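Local coordinates for insecticidal crystal protein Cry7Cal (Bacillus thuringiensis, PDB 5ZI1), which is an insecticidal toxin active against the migratory locust, probably acting by binding receptors and, as in related Cry toxins, inserting into gut cell membranes to form pores, at residues A65-Q69 against N199-N203; K78-L83 against F126-F131; F117-E121 against F175-Q179; L141-A145 against E185-C190. All coordinates share one frame; numbering follows the deposited sequence.

Overall arrangement
All four contacts lie in the N-terminal, all-helical domain of the toxin. The first segment to make one of these contacts is the end of helix 54-67, which meets the end of helix 169-202 in contact 1, closing a loop that contains the other three. Contact 2 follows, tying helix 73-101 to the end of helix 107-127. Contact 3 opens within that loop, on helix 107-127, and closes on helix 169-202, so contacts 2 and 3 cross. Contact 4 links helix 141-165 to helix 169-202; it crosses contact 3 and comes in series after contact 2, which it touches through Phe131 and Val143. Three contacts thus share helix 169-202.

Contact 1 (A65-Q69 against N199-N203); sequences ALINQ and NKLKN
Lys200 and Leu201 join the last turn of helix 169-202 to the C-terminal end of helix 54-67, a contact between helix ends in the alpha-helical bundle that forms the N-terminal domain of a three-domain Cry toxin. Ile67 is the last helical residue on its side, and Asn68 then leaves the helix with a positive phi of 59°. Here two side chains of helix 169-202 meet successive backbone carbonyls. Lys200 NZ donates a hydrogen bond of 2.6 Å to Ile67 O, approaching almost head-on, with a C=O...N angle of 169°. Its chain runs extended as far as CE and then bends at the last torsion (chi4 -116°), which turns the ammonium group onto the carbonyl. Asn68 O lies 3.2 Å from the same NZ. A positive charge at the carbonyl end of a helix is likely to be favourable, because it faces the negative pole of the helix dipole.

Beside this polar link, Leu201 CD2 sits 3.4 Å from Leu66 O, and its other methyl, CD1, loosely faces Ile67 CG2. Phe218 of helix 208-227 touches both Ile67 and Leu201 and extends the apolar patch. Helix 169-202 itself finishes with Asn199 O gripped twice, by Asn203 N at 3.2 Å and Asn203 ND2 at 2.9 Å, which reach it from opposite faces of the carbonyl plane.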
loop_
_atom_site.group_PDB
_atom_site.type_symbol
_atom_site.label_atom_id
_atom_site.label_comp_id
_atom_site.label_asym_id
_atom_site.label_seq_id
_atom_site.Cartn_x
_atom_site.Cartn_y
_atom_site.Cartn_z
ATOM N N ALA A 65 -15.163 -14.918 -1.013
ATOM C CA ALA A 65 -14.354 -16.023 -0.500
ATOM C C ALA A 65 -13.529 -15.596 0.705
ATOM O O ALA A 65 -13.402 -16.351 1.674
ATOM C CB ALA A 65 -13.431 -16.570 -1.596
ATOM N N LEU A 66 -12.953 -14.393 0.655
ATOM C CA LEU A 66 -12.070 -13.938 1.725
ATOM C C LEU A 66 -12.811 -13.790 3.044
ATOM O O LEU A 66 -12.284 -14.158 4.101
ATOM C CB LEU A 66 -11.434 -12.605 1.343
ATOM C CG LEU A 66 -10.402 -12.569 0.227
ATOM C CD1 LEU A 66 -9.938 -11.127 0.079
ATOM C CD2 LEU A 66 -9.237 -13.509 0.523
ATOM N N ILE A 67 -14.021 -13.223 3.014
ATOM C CA ILE A 67 -14.762 -12.931 4.240
ATOM C C ILE A 67 -15.909 -13.896 4.472
ATOM O O ILE A 67 -16.691 -13.694 5.408
ATOM C CB ILE A 67 -15.295 -11.498 4.258
ATOM C CG1 ILE A 67 -16.396 -11.320 3.212
ATOM C CG2 ILE A 67 -14.197 -10.577 4.008
ATOM C CD1 ILE A 67 -17.051 -9.953 3.289
ATOM N N ASN A 68 -16.067 -14.903 3.617
ATOM C CA ASN A 68 -17.023 -15.971 3.863
ATOM C C ASN A 68 -18.443 -15.413 4.001
ATOM O O ASN A 68 -19.117 -15.590 5.015
ATOM C CB ASN A 68 -16.599 -16.768 5.100
ATOM C CG ASN A 68 -17.343 -18.061 5.239
ATOM O OD1 ASN A 68 -17.772 -18.653 4.245
ATOM N ND2 ASN A 68 -17.510 -18.515 6.475
ATOM N N GLN A 69 -18.876 -14.700 2.965
ATOM C CA GLN A 69 -20.258 -14.247 2.866
ATOM C C GLN A 69 -20.595 -14.087 1.397
ATOM O O GLN A 69 -19.926 -13.334 0.682
ATOM C CB GLN A 69 -20.489 -12.929 3.613
ATOM C CG GLN A 69 -21.970 -12.629 3.830
ATOM C CD GLN A 69 -22.358 -11.200 3.477
ATOM O OE1 GLN A 69 -21.828 -10.233 4.036
ATOM N NE2 GLN A 69 -23.299 -11.060 2.552
ATOM N N ASN A 199 -12.101 -7.651 11.551
ATOM C CA ASN A 199 -12.630 -8.027 12.860
ATOM C C ASN A 199 -13.384 -9.354 12.795
ATOM O O ASN A 199 -13.205 -10.234 13.652
ATOM C CB ASN A 199 -13.537 -6.915 13.396
ATOM C CG ASN A 199 -14.064 -7.222 14.780
ATOM O OD1 ASN A 199 -13.312 -7.211 15.757
ATOM N ND2 ASN A 199 -15.348 -7.529 14.869
ATOM N N LYS A 200 -14.219 -9.522 11.774
ATOM C CA LYS A 200 -14.933 -10.773 11.605
ATOM C C LYS A 200 -13.964 -11.947 11.424
ATOM O O LYS A 200 -14.103 -12.985 12.084
ATOM C CB LYS A 200 -15.888 -10.633 10.422
ATOM C CG LYS A 200 -16.692 -11.880 10.088
ATOM C CD LYS A 200 -17.186 -11.793 8.653
ATOM C CE LYS A 200 -18.446 -12.610 8.447
ATOM N NZ LYS A 200 -18.275 -13.730 7.522
ATOM N N LEU A 201 -12.958 -11.802 10.545
ATOM C CA LEU A 201 -11.996 -12.893 10.357
ATOM C C LEU A 201 -11.239 -13.197 11.634
ATOM O O LEU A 201 -10.890 -14.356 11.892
ATOM C CB LEU A 201 -11.013 -12.563 9.239
ATOM C CG LEU A 201 -11.761 -12.578 7.916
ATOM C CD1 LEU A 201 -10.985 -11.892 6.840
ATOM C CD2 LEU A 201 -12.084 -14.003 7.536
ATOM N N LYS A 202 -10.997 -12.185 12.455
ATOM C CA LYS A 202 -10.239 -12.419 13.674
ATOM C C LYS A 202 -11.027 -13.263 14.656
ATOM O O LYS A 202 -10.438 -14.025 15.430
ATOM C CB LYS A 202 -9.840 -11.080 14.288
ATOM C CG LYS A 202 -8.948 -11.168 15.510
ATOM C CD LYS A 202 -8.607 -9.755 15.980
ATOM C CE LYS A 202 -8.251 -9.703 17.447
ATOM N NZ LYS A 202 -8.163 -8.276 17.896
ATOM N N ASN A 203 -12.353 -13.163 14.623
ATOM C CA ASN A 203 -13.231 -13.904 15.517
ATOM C C ASN A 203 -13.794 -15.164 14.882
ATOM O O ASN A 203 -14.663 -15.798 15.477
ATOM C CB ASN A 203 -14.373 -13.005 15.994
ATOM C CG ASN A 203 -13.890 -11.930 16.934
ATOM O OD1 ASN A 203 -13.581 -12.205 18.096
ATOM N ND2 ASN A 203 -13.779 -10.698 16.431
#

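Contact 2 (K78-L83 against F126-F131); sequences KALSEL and FAMPSF
Glu82 of helix 73-101 reaches across to Phe126, Ala127, Ser130 and Phe131, at the C-terminal end of helix 107-127 and the residues that follow, so the contact joins two neighbouring helices of the N-terminal helical bundle of the Cry toxin. Its CB starts against apolar matter, 3.9 Å from Ala127 CB, with the tip of the Phe131 ring also near. CG then passes Ser130, 3.9 Å from its OG. The chain bends at chi2 (-92°), swinging the carboxylate toward the Phe126 ring, which it meets with the two planes 75° apart. OE1 lies in the ring plane at the edge, while OE2 approaches CE1 of Phe126 obliquely at 3.1 Å; the weakly positive ring hydrogens would suit the negative charge. OE2 also accepts a hydrogen bond of 2.7 Å from a water that donates a second one to Phe126 O. Ser130 OG stands 3.3 Å from Glu82 OE2, and Lys78, with its chain fully extended, lays CE alongside that OG, while its NZ donates a hydrogen bond to another water.

Beyond these polar atoms the packing turns apolar. Phe131 lays the CD1-CE1-CZ side of its ring along Ala79 and Leu83, one turn apart on helix 73-101, a site continued by Leu86 and by Val143 and Ala147 of helix 141-165. Leu83 CD2 comes to 3.4 Å from Phe131 CZ, and Ala79 O lies in the ring plane at the edge, 3.6 Å from CE1.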
loop_
_atom_site.group_PDB
_atom_site.type_symbol
_atom_site.label_atom_id
_atom_site.label_comp_id
_atom_site.label_asym_id
_atom_site.label_seq_id
_atom_site.Cartn_x
_atom_site.Cartn_y
_atom_site.Cartn_z
ATOM N N LYS A 78 -27.873 -6.494 -9.883
ATOM C CA LYS A 78 -28.095 -5.062 -9.948
ATOM C C LYS A 78 -26.774 -4.310 -9.985
ATOM O O LYS A 78 -26.624 -3.359 -10.754
ATOM C CB LYS A 78 -28.940 -4.588 -8.774
ATOM C CG LYS A 78 -29.174 -3.086 -8.843
ATOM C CD LYS A 78 -30.120 -2.591 -7.773
ATOM C CE LYS A 78 -30.565 -1.166 -8.075
ATOM N NZ LYS A 78 -31.113 -0.486 -6.861
ATOM N N ALA A 79 -25.796 -4.735 -9.184
ATOM C CA ALA A 79 -24.491 -4.085 -9.220
ATOM C C ALA A 79 -23.885 -4.172 -10.612
ATOM O O ALA A 79 -23.481 -3.154 -11.186
ATOM C CB ALA A 79 -23.564 -4.701 -8.174
ATOM N N LEU A 80 -23.870 -5.374 -11.193
ATOM C CA LEU A 80 -23.289 -5.558 -12.522
ATOM C C LEU A 80 -24.010 -4.721 -13.563
ATOM O O LEU A 80 -23.384 -4.185 -14.484
ATOM C CB LEU A 80 -23.340 -7.038 -12.914
ATOM C CG LEU A 80 -22.334 -7.946 -12.226
ATOM C CD1 LEU A 80 -22.588 -9.420 -12.573
ATOM C CD2 LEU A 80 -20.901 -7.524 -12.604
ATOM N N SER A 81 -25.328 -4.609 -13.441
ATOM C CA SER A 81 -26.117 -3.845 -14.400
ATOM C C SER A 81 -25.783 -2.354 -14.336
ATOM O O SER A 81 -25.696 -1.688 -15.376
ATOM C CB SER A 81 -27.604 -4.108 -14.132
ATOM O OG SER A 81 -28.431 -3.083 -14.639
ATOM N N GLU A 82 -25.586 -1.812 -13.128
ATOM C CA GLU A 82 -25.108 -0.434 -13.006
ATOM C C GLU A 82 -23.677 -0.300 -13.492
ATOM O O GLU A 82 -23.315 0.738 -14.058
ATOM C CB GLU A 82 -25.188 0.045 -11.564
ATOM C CG GLU A 82 -26.523 -0.203 -10.934
ATOM C CD GLU A 82 -27.436 0.981 -11.091
ATOM O OE1 GLU A 82 -27.453 1.576 -12.198
ATOM O OE2 GLU A 82 -28.130 1.324 -10.100
ATOM N N LEU A 83 -22.848 -1.333 -13.282
ATOM C CA LEU A 83 -21.474 -1.255 -13.766
ATOM C C LEU A 83 -21.440 -1.199 -15.284
ATOM O O LEU A 83 -20.627 -0.470 -15.868
ATOM C CB LEU A 83 -20.648 -2.424 -13.231
ATOM C CG LEU A 83 -20.325 -2.351 -11.729
ATOM C CD1 LEU A 83 -19.746 -3.664 -11.223
ATOM C CD2 LEU A 83 -19.365 -1.199 -11.409
ATOM N N PHE A 126 -26.296 8.023 -8.649
ATOM C CA PHE A 126 -27.350 7.010 -8.634
ATOM C C PHE A 126 -26.794 5.610 -8.371
ATOM O O PHE A 126 -27.425 4.814 -7.666
ATOM C CB PHE A 126 -28.120 7.040 -9.957
ATOM C CG PHE A 126 -29.203 6.002 -10.056
ATOM C CD1 PHE A 126 -28.937 4.749 -10.600
ATOM C CD2 PHE A 126 -30.477 6.265 -9.599
ATOM C CE1 PHE A 126 -29.933 3.791 -10.687
ATOM C CE2 PHE A 126 -31.478 5.309 -9.690
ATOM C CZ PHE A 126 -31.205 4.080 -10.233
ATOM N N ALA A 127 -25.618 5.285 -8.923
ATOM C CA ALA A 127 -25.171 3.885 -8.918
ATOM C C ALA A 127 -24.401 3.481 -7.667
ATOM O O ALA A 127 -24.526 2.340 -7.218
ATOM C CB ALA A 127 -24.304 3.603 -10.140
ATOM N N MET A 128 -23.579 4.374 -7.112
ATOM C CA MET A 128 -22.774 4.030 -5.938
ATOM C C MET A 128 -23.533 3.301 -4.839
ATOM O O MET A 128 -22.978 2.324 -4.306
ATOM C CB MET A 128 -22.104 5.296 -5.377
ATOM C CG MET A 128 -20.930 5.787 -6.229
ATOM S SD MET A 128 -19.687 4.495 -6.576
ATOM C CE MET A 128 -18.960 4.242 -4.955
ATOM N N PRO A 129 -24.766 3.696 -4.444
ATOM C CA PRO A 129 -25.451 2.946 -3.378
ATOM C C PRO A 129 -25.625 1.466 -3.683
ATOM O O PRO A 129 -25.649 0.659 -2.751
ATOM C CB PRO A 129 -26.810 3.664 -3.250
ATOM C CG PRO A 129 -26.536 5.042 -3.671
ATOM C CD PRO A 129 -25.512 4.926 -4.791
ATOM N N SER A 130 -25.750 1.078 -4.954
ATOM C CA SER A 130 -25.849 -0.344 -5.282
ATOM C C SER A 130 -24.579 -1.120 -4.926
ATOM O O SER A 130 -24.616 -2.357 -4.871
ATOM C CB SER A 130 -26.143 -0.526 -6.772
ATOM O OG SER A 130 -27.312 0.184 -7.159
ATOM N N PHE A 131 -23.458 -0.435 -4.691
ATOM C CA PHE A 131 -22.204 -1.109 -4.365
ATOM C C PHE A 131 -21.972 -1.194 -2.863
ATOM O O PHE A 131 -20.899 -1.629 -2.429
ATOM C CB PHE A 131 -21.024 -0.409 -5.057
ATOM C CG PHE A 131 -21.229 -0.182 -6.547
ATOM C CD1 PHE A 131 -21.791 -1.171 -7.352
ATOM C CD2 PHE A 131 -20.876 1.019 -7.128
ATOM C CE1 PHE A 131 -21.982 -0.963 -8.693
ATOM C CE2 PHE A 131 -21.074 1.236 -8.472
ATOM C CZ PHE A 131 -21.622 0.245 -9.251
HETATM O O HOH W 1 -29.423 -0.934 -4.900
HETATM O O HOH W 2 -28.560 2.198 -7.602
#

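Contact 3 (F117-E121 against F175-Q179); sequences FVSTE and FYNEQ
Phe117 points an edge of its ring at the face of Phe175 in a T-shaped aromatic pair. It bridges helices 107-127 and 169-202, two nearly parallel members of the helical bundle that makes up the N-terminal domain of the Cry toxin. The axes of the two short segments approach to 14.0 Å, too far for backbones to pack, and the gap is spanned by long side chains. Each phenylalanine reaches in by its own conformation. In Phe117, CG stands opposite the backbone N (chi1 171°), and the ring is thrown outward from its helix. Phe175 instead sets CG opposite its carbonyl carbon and brings its ring face round to receive the first. The centroids are 5.2 Å apart with planes at 89°, and Phe117 CE2 touches Phe175 CZ at 3.7 Å, above the face but displaced toward the rim. Val118 adds a methyl, its CG1 lying 4.1 Å from Phe175 CZ. Helix 141-165 lines the same pocket through Leu155, against Phe175, and Ala158, against Phe117.

Glu121 supplies the polar side. Its chain bends at chi2 (-81°), bringing OE1 to the edge of the Phe175 ring, near its plane, 4.0 Å from CE1. The carboxylate has firmer partners elsewhere: OE1 forms a salt bridge with Lys125 and OE2 a hydrogen bond with His151. Lys125 also forms a long, weak ion pair with Glu178, whose straight chain points toward Glu121. This shared lysine probably offsets the repulsion between the two acids, whose OE2 atoms are 4.1 Å apart.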
loop_
_atom_site.group_PDB
_atom_site.type_symbol
_atom_site.label_atom_id
_atom_site.label_comp_id
_atom_site.label_asym_id
_atom_site.label_seq_id
_atom_site.Cartn_x
_atom_site.Cartn_y
_atom_site.Cartn_z
ATOM N N PHE A 117 -20.769 14.719 -19.321
ATOM C CA PHE A 117 -20.141 14.773 -18.007
ATOM C C PHE A 117 -21.186 14.737 -16.896
ATOM O O PHE A 117 -21.130 13.885 -16.002
ATOM C CB PHE A 117 -19.260 16.014 -17.870
ATOM C CG PHE A 117 -18.762 16.214 -16.463
ATOM C CD1 PHE A 117 -17.628 15.555 -16.023
ATOM C CD2 PHE A 117 -19.466 16.993 -15.558
ATOM C CE1 PHE A 117 -17.181 15.704 -14.717
ATOM C CE2 PHE A 117 -19.034 17.149 -14.243
ATOM C CZ PHE A 117 -17.890 16.507 -13.824
ATOM N N VAL A 118 -22.144 15.671 -16.920
ATOM C CA VAL A 118 -23.092 15.726 -15.806
ATOM C C VAL A 118 -24.012 14.517 -15.836
ATOM O O VAL A 118 -24.375 13.983 -14.780
ATOM C CB VAL A 118 -23.883 17.055 -15.780
ATOM C CG1 VAL A 118 -22.941 18.264 -15.873
ATOM C CG2 VAL A 118 -24.906 17.106 -16.876
ATOM N N SER A 119 -24.355 14.011 -17.022
ATOM C CA SER A 119 -25.127 12.774 -17.048
ATOM C C SER A 119 -24.313 11.602 -16.517
ATOM O O SER A 119 -24.869 10.725 -15.847
ATOM C CB SER A 119 -25.655 12.484 -18.456
ATOM O OG SER A 119 -24.598 12.299 -19.383
ATOM N N THR A 120 -22.997 11.564 -16.782
ATOM C CA THR A 120 -22.207 10.427 -16.291
ATOM C C THR A 120 -21.962 10.554 -14.794
ATOM O O THR A 120 -21.996 9.557 -14.063
ATOM C CB THR A 120 -20.870 10.307 -17.037
ATOM O OG1 THR A 120 -21.108 10.029 -18.420
ATOM C CG2 THR A 120 -20.038 9.173 -16.468
ATOM N N GLU A 121 -21.742 11.782 -14.317
ATOM C CA GLU A 121 -21.498 11.986 -12.895
ATOM C C GLU A 121 -22.753 11.705 -12.078
ATOM O O GLU A 121 -22.661 11.202 -10.952
ATOM C CB GLU A 121 -20.975 13.411 -12.667
ATOM C CG GLU A 121 -20.291 13.616 -11.316
ATOM C CD GLU A 121 -21.281 13.834 -10.165
ATOM O OE1 GLU A 121 -22.358 14.426 -10.419
ATOM O OE2 GLU A 121 -20.982 13.410 -9.016
ATOM N N PHE A 175 -19.006 21.245 -7.969
ATOM C CA PHE A 175 -18.380 19.945 -8.224
ATOM C C PHE A 175 -17.145 19.739 -7.355
ATOM O O PHE A 175 -16.950 18.657 -6.785
ATOM C CB PHE A 175 -18.040 19.831 -9.703
ATOM C CG PHE A 175 -19.238 19.553 -10.568
ATOM C CD1 PHE A 175 -20.064 18.474 -10.302
ATOM C CD2 PHE A 175 -19.542 20.371 -11.632
ATOM C CE1 PHE A 175 -21.161 18.211 -11.095
ATOM C CE2 PHE A 175 -20.645 20.121 -12.432
ATOM C CZ PHE A 175 -21.458 19.040 -12.161
ATOM N N TYR A 176 -16.323 20.782 -7.212
ATOM C CA TYR A 176 -15.198 20.742 -6.285
ATOM C C TYR A 176 -15.649 20.348 -4.887
ATOM O O TYR A 176 -15.104 19.412 -4.289
ATOM C CB TYR A 176 -14.484 22.103 -6.257
ATOM C CG TYR A 176 -13.261 22.092 -5.371
ATOM C CD1 TYR A 176 -12.087 21.470 -5.796
ATOM C CD2 TYR A 176 -13.282 22.660 -4.100
ATOM C CE1 TYR A 176 -10.959 21.425 -4.987
ATOM C CE2 TYR A 176 -12.158 22.633 -3.277
ATOM C CZ TYR A 176 -10.990 22.011 -3.733
ATOM O OH TYR A 176 -9.849 21.965 -2.945
ATOM N N ASN A 177 -16.669 21.034 -4.355
ATOM C CA ASN A 177 -17.105 20.749 -2.990
ATOM C C ASN A 177 -17.758 19.380 -2.883
ATOM O O ASN A 177 -17.605 18.699 -1.867
ATOM C CB ASN A 177 -18.067 21.828 -2.493
ATOM C CG ASN A 177 -17.396 23.182 -2.365
ATOM O OD1 ASN A 177 -16.209 23.276 -2.049
ATOM N ND2 ASN A 177 -18.159 24.238 -2.595
ATOM N N GLU A 178 -18.528 18.979 -3.891
ATOM C CA GLU A 178 -19.035 17.616 -3.902
ATOM C C GLU A 178 -17.885 16.612 -3.848
ATOM O O GLU A 178 -17.921 15.659 -3.062
ATOM C CB GLU A 178 -19.893 17.384 -5.138
ATOM C CG GLU A 178 -21.214 18.106 -5.098
ATOM C CD GLU A 178 -22.018 17.852 -6.349
ATOM O OE1 GLU A 178 -23.112 18.460 -6.485
ATOM O OE2 GLU A 178 -21.541 17.034 -7.186
ATOM N N GLN A 179 -16.835 16.838 -4.649
ATOM C CA GLN A 179 -15.696 15.914 -4.666
ATOM C C GLN A 179 -15.061 15.810 -3.288
ATOM O O GLN A 179 -14.783 14.710 -2.795
ATOM C CB GLN A 179 -14.656 16.364 -5.699
ATOM C CG GLN A 179 -13.532 15.329 -5.923
ATOM C CD GLN A 179 -12.326 15.886 -6.671
ATOM O OE1 GLN A 179 -11.845 16.987 -6.380
ATOM N NE2 GLN A 179 -11.818 15.110 -7.640
#

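Contact 4 (L141-A145 against E185-C190); sequences LTVYA and EYTDHC
Tyr144 is the main projection here, driven from helix 141-165 into a hollow on helix 169-202 bounded by Tyr186, His189 and Cys190. The two segments run antiparallel, their axes at 163° and 10.5 Å apart at the closest. Helix 141-165 is the central helix of the domain in the three-domain Cry fold, and most of the tyrosine is buried. A chi1 of -179° swings the Tyr144 ring away from its own backbone N and straight across, and the ring fits between three walls. His189 lies over one face: its CD2 is 3.3 Å from Tyr144 CE1, the two ring planes being tilted by 36°. Tyr186 crosses the far end nearly at right angles, its CD1 reaching 3.2 Å from Tyr144 OH. Cys190 SG lies at the ring edge, 4.0 Å from Tyr144 CD1, a sulfur-aromatic contact close to the ring plane.

The same sulfur serves as a bump in its own right, fitting against Ala145 CB at 3.9 Å. Leu141 completes the surface one turn before Tyr144, its CD1 lying 4.0 Å from Cys190 CA and reaching past the His189 ring. Met128 packs on Tyr186 from beyond the segments.

Although the walls are mostly aromatic rings and a sulfur, the polar tips have partners. Tyr186 OH bonds to His151 ND1. Tyr144 OH meets a water at 2.5 Å, which donates to Glu185 OE1 at 2.6 Å. The tyrosine can therefore bury its ring among aromatic and sulfur groups while its hydroxyl is linked through water to an exposed carboxylate, which would ease the cost of burying it.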
loop_
_atom_site.group_PDB
_atom_site.type_symbol
_atom_site.label_atom_id
_atom_site.label_comp_id
_atom_site.label_asym_id
_atom_site.label_seq_id
_atom_site.Cartn_x
_atom_site.Cartn_y
_atom_site.Cartn_z
ATOM N N LEU A 141 -16.986 -4.675 -1.232
ATOM C CA LEU A 141 -16.106 -3.557 -0.901
ATOM C C LEU A 141 -15.197 -3.173 -2.068
ATOM O O LEU A 141 -15.044 -1.982 -2.369
ATOM C CB LEU A 141 -15.284 -3.889 0.342
ATOM C CG LEU A 141 -14.430 -2.739 0.870
ATOM C CD1 LEU A 141 -15.285 -1.444 1.039
ATOM C CD2 LEU A 141 -13.792 -3.157 2.184
ATOM N N THR A 142 -14.603 -4.157 -2.756
ATOM C CA THR A 142 -13.680 -3.814 -3.839
ATOM C C THR A 142 -14.417 -3.158 -4.999
ATOM O O THR A 142 -13.918 -2.196 -5.597
ATOM C CB THR A 142 -12.912 -5.056 -4.319
ATOM O OG1 THR A 142 -12.038 -5.507 -3.287
ATOM C CG2 THR A 142 -12.069 -4.719 -5.506
ATOM N N VAL A 143 -15.611 -3.652 -5.320
ATOM C CA VAL A 143 -16.446 -2.964 -6.306
ATOM C C VAL A 143 -16.665 -1.516 -5.890
ATOM O O VAL A 143 -16.567 -0.593 -6.708
ATOM C CB VAL A 143 -17.785 -3.704 -6.493
ATOM C CG1 VAL A 143 -18.726 -2.907 -7.400
ATOM C CG2 VAL A 143 -17.542 -5.113 -7.058
ATOM N N TYR A 144 -16.956 -1.297 -4.609
ATOM C CA TYR A 144 -17.221 0.053 -4.126
ATOM C C TYR A 144 -15.980 0.925 -4.264
ATOM O O TYR A 144 -16.028 2.004 -4.870
ATOM C CB TYR A 144 -17.681 -0.018 -2.675
ATOM C CG TYR A 144 -18.004 1.311 -2.056
ATOM C CD1 TYR A 144 -17.018 2.075 -1.458
ATOM C CD2 TYR A 144 -19.311 1.792 -2.035
ATOM C CE1 TYR A 144 -17.306 3.295 -0.877
ATOM C CE2 TYR A 144 -19.610 3.004 -1.457
ATOM C CZ TYR A 144 -18.603 3.751 -0.876
ATOM O OH TYR A 144 -18.897 4.954 -0.284
ATOM N N ALA A 145 -14.849 0.451 -3.737
ATOM C CA ALA A 145 -13.600 1.197 -3.818
ATOM C C ALA A 145 -13.257 1.575 -5.250
ATOM O O ALA A 145 -12.941 2.737 -5.533
ATOM C CB ALA A 145 -12.471 0.393 -3.189
ATOM N N GLU A 185 -16.377 10.615 2.308
ATOM C CA GLU A 185 -17.360 9.550 2.393
ATOM C C GLU A 185 -16.764 8.220 1.948
ATOM O O GLU A 185 -16.867 7.208 2.656
ATOM C CB GLU A 185 -18.575 9.897 1.541
ATOM C CG GLU A 185 -19.724 8.888 1.661
ATOM C CD GLU A 185 -20.905 9.275 0.781
ATOM O OE1 GLU A 185 -21.441 8.385 0.077
ATOM O OE2 GLU A 185 -21.279 10.482 0.780
ATOM N N TYR A 186 -16.142 8.207 0.766
ATOM C CA TYR A 186 -15.642 6.963 0.189
ATOM C C TYR A 186 -14.499 6.396 1.020
ATOM O O TYR A 186 -14.441 5.185 1.258
ATOM C CB TYR A 186 -15.203 7.199 -1.253
ATOM C CG TYR A 186 -16.322 7.613 -2.196
ATOM C CD1 TYR A 186 -17.664 7.415 -1.869
ATOM C CD2 TYR A 186 -16.029 8.174 -3.428
ATOM C CE1 TYR A 186 -18.687 7.787 -2.749
ATOM C CE2 TYR A 186 -17.024 8.548 -4.305
ATOM C CZ TYR A 186 -18.356 8.353 -3.963
ATOM O OH TYR A 186 -19.330 8.724 -4.863
ATOM N N THR A 187 -13.607 7.266 1.500
ATOM C CA THR A 187 -12.527 6.841 2.386
ATOM C C THR A 187 -13.075 6.245 3.674
ATOM O O THR A 187 -12.628 5.184 4.113
ATOM C CB THR A 187 -11.615 8.032 2.694
ATOM O OG1 THR A 187 -11.104 8.578 1.470
ATOM C CG2 THR A 187 -10.465 7.627 3.599
ATOM N N ASP A 188 -14.047 6.926 4.305
ATOM C CA ASP A 188 -14.609 6.422 5.559
ATOM C C ASP A 188 -15.268 5.070 5.361
ATOM O O ASP A 188 -15.140 4.175 6.201
ATOM C CB ASP A 188 -15.640 7.392 6.125
ATOM C CG ASP A 188 -15.022 8.642 6.726
ATOM O OD1 ASP A 188 -13.775 8.720 6.819
ATOM O OD2 ASP A 188 -15.806 9.544 7.114
ATOM N N HIS A 189 -16.023 4.920 4.281
ATOM C CA HIS A 189 -16.661 3.641 4.017
ATOM C C HIS A 189 -15.622 2.529 3.836
ATOM O O HIS A 189 -15.743 1.453 4.431
ATOM C CB HIS A 189 -17.565 3.756 2.788
ATOM C CG HIS A 189 -18.329 2.507 2.507
ATOM N ND1 HIS A 189 -19.552 2.239 3.086
ATOM C CD2 HIS A 189 -18.025 1.428 1.743
ATOM C CE1 HIS A 189 -19.978 1.058 2.673
ATOM N NE2 HIS A 189 -19.073 0.546 1.857
ATOM N N CYS A 190 -14.574 2.780 3.038
ATOM C CA CYS A 190 -13.581 1.726 2.781
ATOM C C CYS A 190 -12.846 1.330 4.052
ATOM O O CYS A 190 -12.591 0.144 4.284
ATOM C CB CYS A 190 -12.575 2.160 1.714
ATOM S SG CYS A 190 -13.298 2.412 0.078
HETATM O O HOH W 3 -21.197 5.846 0.332
#